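Local coordinates for mitotic checkpoint control protein kinase BUB1 (Drosophila melanogaster, PDB 6JKK) that probably phosphorylates protein substrates with ATP, through its kinase domain, as part of mitotic checkpoint control at the kinetochore, at residues Y157-D171 against L310-K324. Residues are numbered along the deposited sequence; the frame is centred on the assembly and turned at random.
Sequences YVVMHLSCQMLDIVD and LQQLRTQLKCALAEK
Met160, Cys164 and Leu167 face Leu317, Arg314 and Leu310 where helices 157-171 and 310-322 pack antiparallel, their axes 9.3 Å apart at closest approach and crossing at -164°. Leu167 and Leu317 are reciprocal knobs: Leu167 sits among Leu310, Leu313, Arg314 and Leu317, Leu317 among Met160, Ser163, Cys164 and Leu167, and their CD1 methyls meet at 3.6 Å. Arg314, bent at its third torsion (chi3 70°), lays its guanidinium flat on the Asp168 carboxylate, the planes 6° apart. The Asp168 OD2 to Arg314 NH2 salt bridge is long at 3.6 Å and acts by charge alone, because the N-H groups point elsewhere: NE to Cys164 O (3.0 Å), which lies in the guanidinium plane, NH1 to Gln311 OE1, and NH2 to Asn199. Cys164 O also accepts from Asp168 N, on the other face of its carbonyl. Gln311 NE2 bridges two carboxylates, bonding Asp168 OD1 at 3.0 Å and Asp171 OD2 at 2.8 Å. At the far end Lys324 NZ donates to Tyr157 OH (3.0 Å), while Met160 CE rests over the Tyr157 ring. A methionine in place of Arg314 would probably leave the buried Asp168 without its countercharge and Gln311 OE1 without its donor. Within the helical C-lobe of the kinase domain, the contact thus joins an apolar seam to a polar network in which Arg314 probably offsets the charge of the buried Asp168 and ties the helices to the Asn199 loop.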
loop_
_atom_site.group_PDB
_atom_site.type_symbol
_atom_site.label_atom_id
_atom_site.label_comp_id
_atom_site.label_asym_id
_atom_site.label_seq_id
_atom_site.Cartn_x
_atom_site.Cartn_y
_atom_site.Cartn_z
ATOM N N TYR A 157 2.311 -10.817 -18.168
ATOM C CA TYR A 157 2.824 -11.823 -17.240
ATOM C C TYR A 157 3.625 -11.199 -16.099
ATOM O O TYR A 157 3.578 -11.683 -14.963
ATOM C CB TYR A 157 3.597 -12.908 -17.994
ATOM C CG TYR A 157 2.658 -13.826 -18.742
ATOM C CD1 TYR A 157 2.147 -13.470 -19.987
ATOM C CD2 TYR A 157 2.248 -15.029 -18.186
ATOM C CE1 TYR A 157 1.274 -14.301 -20.665
ATOM C CE2 TYR A 157 1.377 -15.863 -18.856
ATOM C CZ TYR A 157 0.891 -15.493 -20.088
ATOM O OH TYR A 157 0.018 -16.335 -20.742
ATOM N N VAL A 158 4.330 -10.107 -16.383
ATOM C CA VAL A 158 4.949 -9.332 -15.303
ATOM C C VAL A 158 3.864 -8.814 -14.355
ATOM O O VAL A 158 4.028 -8.846 -13.130
ATOM C CB VAL A 158 5.818 -8.172 -15.841
ATOM C CG1 VAL A 158 6.290 -7.286 -14.705
ATOM C CG2 VAL A 158 7.018 -8.720 -16.585
ATOM N N VAL A 159 2.739 -8.367 -14.914
ATOM C CA VAL A 159 1.635 -7.898 -14.073
ATOM C C VAL A 159 1.061 -9.047 -13.228
ATOM O O VAL A 159 0.744 -8.856 -12.051
ATOM C CB VAL A 159 0.522 -7.191 -14.886
ATOM C CG1 VAL A 159 -0.609 -6.730 -13.969
ATOM C CG2 VAL A 159 1.094 -5.988 -15.657
ATOM N N MET A 160 0.945 -10.237 -13.814
ATOM C CA MET A 160 0.473 -11.391 -13.047
ATOM C C MET A 160 1.384 -11.660 -11.856
ATOM O O MET A 160 0.912 -11.970 -10.753
ATOM C CB MET A 160 0.428 -12.648 -13.909
ATOM C CG MET A 160 -0.501 -12.581 -15.077
ATOM S SD MET A 160 -0.507 -14.204 -15.835
ATOM C CE MET A 160 -1.142 -13.749 -17.447
ATOM N N HIS A 161 2.692 -11.555 -12.083
ATOM C CA HIS A 161 3.679 -11.814 -11.026
ATOM C C HIS A 161 3.546 -10.797 -9.895
ATOM O O HIS A 161 3.540 -11.160 -8.706
ATOM C CB HIS A 161 5.094 -11.778 -11.612
ATOM C CG HIS A 161 6.131 -12.446 -10.756
ATOM N ND1 HIS A 161 6.548 -11.928 -9.550
ATOM C CD2 HIS A 161 6.850 -13.578 -10.950
ATOM C CE1 HIS A 161 7.471 -12.718 -9.028
ATOM N NE2 HIS A 161 7.675 -13.723 -9.861
ATOM N N LEU A 162 3.443 -9.523 -10.269
ATOM C CA LEU A 162 3.276 -8.446 -9.302
ATOM C C LEU A 162 1.927 -8.531 -8.583
ATOM O O LEU A 162 1.837 -8.236 -7.400
ATOM C CB LEU A 162 3.419 -7.081 -9.986
ATOM C CG LEU A 162 4.797 -6.705 -10.530
ATOM C CD1 LEU A 162 4.757 -5.347 -11.228
ATOM C CD2 LEU A 162 5.821 -6.694 -9.400
ATOM N N SER A 163 0.882 -8.935 -9.300
ATOM C CA SER A 163 -0.440 -9.099 -8.699
ATOM C C SER A 163 -0.459 -10.217 -7.658
ATOM O O SER A 163 -1.119 -10.113 -6.619
ATOM C CB SER A 163 -1.477 -9.390 -9.784
ATOM O OG SER A 163 -1.592 -8.293 -10.665
ATOM N N CYS A 164 0.259 -11.292 -7.952
ATOM C CA CYS A 164 0.362 -12.418 -7.040
ATOM C C CYS A 164 1.016 -11.959 -5.745
ATOM O O CYS A 164 0.605 -12.353 -4.651
ATOM C CB CYS A 164 1.191 -13.528 -7.685
ATOM S SG CYS A 164 1.126 -15.112 -6.823
ATOM N N GLN A 165 2.042 -11.127 -5.874
ATOM C CA GLN A 165 2.722 -10.585 -4.707
ATOM C C GLN A 165 1.821 -9.662 -3.901
ATOM O O GLN A 165 1.780 -9.752 -2.669
ATOM C CB GLN A 165 3.977 -9.818 -5.122
ATOM C CG GLN A 165 5.079 -10.675 -5.715
ATOM C CD GLN A 165 6.280 -9.842 -6.113
ATOM O OE1 GLN A 165 6.786 -9.060 -5.312
ATOM N NE2 GLN A 165 6.727 -9.985 -7.356
ATOM N N MET A 166 1.119 -8.765 -4.588
ATOM C CA MET A 166 0.254 -7.804 -3.908
ATOM C C MET A 166 -0.859 -8.522 -3.166
ATOM O O MET A 166 -1.252 -8.106 -2.079
ATOM C CB MET A 166 -0.344 -6.795 -4.897
ATOM C CG MET A 166 0.631 -5.740 -5.374
ATOM S SD MET A 166 -0.169 -4.506 -6.412
ATOM C CE MET A 166 -0.612 -5.524 -7.829
ATOM N N LEU A 167 -1.375 -9.590 -3.763
ATOM C CA LEU A 167 -2.399 -10.399 -3.111
ATOM C C LEU A 167 -1.854 -11.017 -1.829
ATOM O O LEU A 167 -2.557 -11.089 -0.819
ATOM C CB LEU A 167 -2.889 -11.501 -4.053
ATOM C CG LEU A 167 -3.957 -11.080 -5.055
ATOM C CD1 LEU A 167 -3.977 -12.037 -6.239
ATOM C CD2 LEU A 167 -5.308 -11.021 -4.368
ATOM N N ASP A 168 -0.605 -11.472 -1.869
ATOM C CA ASP A 168 -0.006 -12.115 -0.695
ATOM C C ASP A 168 0.164 -11.086 0.420
ATOM O O ASP A 168 -0.101 -11.367 1.589
ATOM C CB ASP A 168 1.352 -12.729 -1.059
ATOM C CG ASP A 168 1.578 -14.095 -0.425
ATOM O OD1 ASP A 168 0.606 -14.709 0.077
ATOM O OD2 ASP A 168 2.737 -14.568 -0.461
ATOM N N ILE A 169 0.592 -9.883 0.051
ATOM C CA ILE A 169 0.826 -8.828 1.039
ATOM C C ILE A 169 -0.476 -8.392 1.719
ATOM O O ILE A 169 -0.527 -8.227 2.942
ATOM C CB ILE A 169 1.536 -7.614 0.390
ATOM C CG1 ILE A 169 2.962 -8.003 -0.024
ATOM C CG2 ILE A 169 1.572 -6.430 1.342
ATOM C CD1 ILE A 169 3.647 -6.987 -0.948
ATOM N N VAL A 170 -1.528 -8.220 0.926
ATOM C CA VAL A 170 -2.831 -7.817 1.455
ATOM C C VAL A 170 -3.454 -8.930 2.299
ATOM O O VAL A 170 -4.033 -8.668 3.361
ATOM C CB VAL A 170 -3.773 -7.398 0.301
ATOM C CG1 VAL A 170 -5.183 -7.126 0.803
ATOM C CG2 VAL A 170 -3.216 -6.172 -0.384
ATOM N N ASP A 171 -3.339 -10.172 1.828
ATOM C CA ASP A 171 -3.849 -11.319 2.574
ATOM C C ASP A 171 -3.246 -11.367 3.980
ATOM O O ASP A 171 -3.964 -11.510 4.974
ATOM C CB ASP A 171 -3.552 -12.615 1.812
ATOM C CG ASP A 171 -4.422 -13.783 2.261
ATOM O OD1 ASP A 171 -5.621 -13.573 2.558
ATOM O OD2 ASP A 171 -3.907 -14.920 2.305
ATOM N N LEU A 310 -8.129 -15.006 -1.136
ATOM C CA LEU A 310 -7.075 -14.363 -1.918
ATOM C C LEU A 310 -6.008 -15.363 -2.387
ATOM O O LEU A 310 -5.370 -15.160 -3.424
ATOM C CB LEU A 310 -6.425 -13.223 -1.122
ATOM C CG LEU A 310 -7.338 -12.103 -0.617
ATOM C CD1 LEU A 310 -6.532 -10.932 -0.060
ATOM C CD2 LEU A 310 -8.261 -11.617 -1.724
ATOM N N GLN A 311 -5.813 -16.437 -1.626
ATOM C CA GLN A 311 -4.842 -17.458 -2.008
ATOM C C GLN A 311 -5.287 -18.230 -3.244
ATOM O O GLN A 311 -4.452 -18.602 -4.068
ATOM C CB GLN A 311 -4.551 -18.417 -0.846
ATOM C CG GLN A 311 -3.749 -17.759 0.286
ATOM C CD GLN A 311 -2.457 -17.096 -0.194
ATOM O OE1 GLN A 311 -1.733 -17.644 -1.029
ATOM N NE2 GLN A 311 -2.159 -15.912 0.346
ATOM N N GLN A 312 -6.591 -18.465 -3.375
ATOM C CA GLN A 312 -7.126 -19.122 -4.579
ATOM C C GLN A 312 -6.855 -18.258 -5.813
ATOM O O GLN A 312 -6.582 -18.767 -6.905
ATOM C CB GLN A 312 -8.628 -19.376 -4.434
ATOM C CG GLN A 312 -9.349 -19.700 -5.748
ATOM C CD GLN A 312 -8.875 -20.994 -6.386
ATOM O OE1 GLN A 312 -8.432 -21.913 -5.698
ATOM N NE2 GLN A 312 -8.965 -21.071 -7.712
ATOM N N LEU A 313 -6.920 -16.945 -5.638
ATOM C CA LEU A 313 -6.609 -16.036 -6.735
ATOM C C LEU A 313 -5.124 -16.114 -7.089
ATOM O O LEU A 313 -4.756 -16.083 -8.269
ATOM C CB LEU A 313 -7.014 -14.602 -6.390
ATOM C CG LEU A 313 -8.515 -14.374 -6.228
ATOM C CD1 LEU A 313 -8.815 -12.909 -5.938
ATOM C CD2 LEU A 313 -9.264 -14.841 -7.464
ATOM N N ARG A 314 -4.274 -16.233 -6.070
ATOM C CA ARG A 314 -2.841 -16.381 -6.306
ATOM C C ARG A 314 -2.592 -17.682 -7.064
ATOM O O ARG A 314 -1.784 -17.714 -7.986
ATOM C CB ARG A 314 -2.051 -16.359 -4.992
ATOM C CG ARG A 314 -2.000 -15.002 -4.308
ATOM C CD ARG A 314 -1.032 -15.002 -3.119
ATOM N NE ARG A 314 0.367 -15.098 -3.541
ATOM C CZ ARG A 314 1.161 -16.141 -3.311
ATOM N NH1 ARG A 314 0.719 -17.191 -2.628
ATOM N NH2 ARG A 314 2.420 -16.126 -3.742
ATOM N N THR A 315 -3.314 -18.735 -6.700
ATOM C CA THR A 315 -3.206 -20.015 -7.406
ATOM C C THR A 315 -3.549 -19.867 -8.887
ATOM O O THR A 315 -2.871 -20.434 -9.753
ATOM C CB THR A 315 -4.083 -21.088 -6.749
ATOM O OG1 THR A 315 -3.590 -21.345 -5.426
ATOM C CG2 THR A 315 -4.058 -22.395 -7.559
ATOM N N GLN A 316 -4.588 -19.091 -9.182
ATOM C CA GLN A 316 -4.990 -18.888 -10.569
ATOM C C GLN A 316 -3.870 -18.228 -11.363
ATOM O O GLN A 316 -3.569 -18.644 -12.487
ATOM C CB GLN A 316 -6.281 -18.068 -10.652
ATOM C CG GLN A 316 -7.516 -18.797 -10.106
ATOM C CD GLN A 316 -8.810 -18.128 -10.525
ATOM O OE1 GLN A 316 -9.017 -17.840 -11.707
ATOM N NE2 GLN A 316 -9.688 -17.874 -9.560
ATOM N N LEU A 317 -3.256 -17.208 -10.769
ATOM C CA LEU A 317 -2.150 -16.498 -11.398
ATOM C C LEU A 317 -0.921 -17.388 -11.592
ATOM O O LEU A 317 -0.282 -17.344 -12.644
ATOM C CB LEU A 317 -1.791 -15.253 -10.584
ATOM C CG LEU A 317 -2.833 -14.137 -10.599
ATOM C CD1 LEU A 317 -2.626 -13.187 -9.416
ATOM C CD2 LEU A 317 -2.774 -13.371 -11.917
ATOM N N LYS A 318 -0.590 -18.188 -10.582
ATOM C CA LYS A 318 0.554 -19.090 -10.673
ATOM C C LYS A 318 0.364 -20.115 -11.786
ATOM O O LYS A 318 1.325 -20.502 -12.459
ATOM C CB LYS A 318 0.745 -19.831 -9.357
ATOM C CG LYS A 318 0.848 -18.929 -8.156
ATOM C CD LYS A 318 2.265 -18.604 -7.805
ATOM C CE LYS A 318 2.471 -18.793 -6.316
ATOM N NZ LYS A 318 1.772 -20.038 -5.913
ATOM N N CYS A 319 -0.873 -20.569 -11.966
ATOM C CA CYS A 319 -1.177 -21.553 -13.005
ATOM C C CYS A 319 -0.950 -20.957 -14.388
ATOM O O CYS A 319 -0.434 -21.617 -15.284
ATOM C CB CYS A 319 -2.622 -22.035 -12.890
ATOM S SG CYS A 319 -2.925 -23.173 -11.526
ATOM N N ALA A 320 -1.339 -19.700 -14.554
ATOM C CA ALA A 320 -1.152 -19.023 -15.825
ATOM C C ALA A 320 0.333 -18.780 -16.074
ATOM O O ALA A 320 0.821 -18.955 -17.193
ATOM C CB ALA A 320 -1.931 -17.712 -15.852
ATOM N N LEU A 321 1.039 -18.350 -15.031
ATOM C CA LEU A 321 2.483 -18.143 -15.109
ATOM C C LEU A 321 3.197 -19.443 -15.480
ATOM O O LEU A 321 4.168 -19.440 -16.241
ATOM C CB LEU A 321 3.015 -17.583 -13.783
ATOM C CG LEU A 321 2.688 -16.110 -13.511
ATOM C CD1 LEU A 321 2.815 -15.781 -12.032
ATOM C CD2 LEU A 321 3.588 -15.196 -14.329
ATOM N N ALA A 322 2.694 -20.557 -14.956
ATOM C CA ALA A 322 3.290 -21.865 -15.214
ATOM C C ALA A 322 3.145 -22.352 -16.659
ATOM O O ALA A 322 3.929 -23.194 -17.105
ATOM C CB ALA A 322 2.731 -22.894 -14.242
ATOM N N GLU A 323 2.143 -21.847 -17.380
ATOM C CA GLU A 323 1.918 -22.275 -18.765
ATOM C C GLU A 323 3.005 -21.760 -19.705
ATOM O O GLU A 323 3.196 -22.291 -20.802
ATOM C CB GLU A 323 0.549 -21.807 -19.280
ATOM C CG GLU A 323 -0.658 -22.391 -18.553
ATOM C CD GLU A 323 -0.923 -23.847 -18.886
ATOM O OE1 GLU A 323 -0.270 -24.396 -19.803
ATOM O OE2 GLU A 323 -1.801 -24.444 -18.227
ATOM N N LYS A 324 3.711 -20.716 -19.285
ATOM C CA LYS A 324 4.693 -20.080 -20.153
ATOM C C LYS A 324 5.973 -19.723 -19.413
ATOM O O LYS A 324 6.405 -18.576 -19.446
ATOM C CB LYS A 324 4.095 -18.820 -20.781
ATOM C CG LYS A 324 3.004 -19.100 -21.797
ATOM C CD LYS A 324 2.532 -17.815 -22.447
ATOM C CE LYS A 324 1.438 -18.095 -23.463
ATOM N NZ LYS A 324 0.528 -16.925 -23.615
HETATM O O HOH W 1 -0.685 -18.407 -19.480
HETATM O O HOH W 2 -7.264 -15.498 1.481
#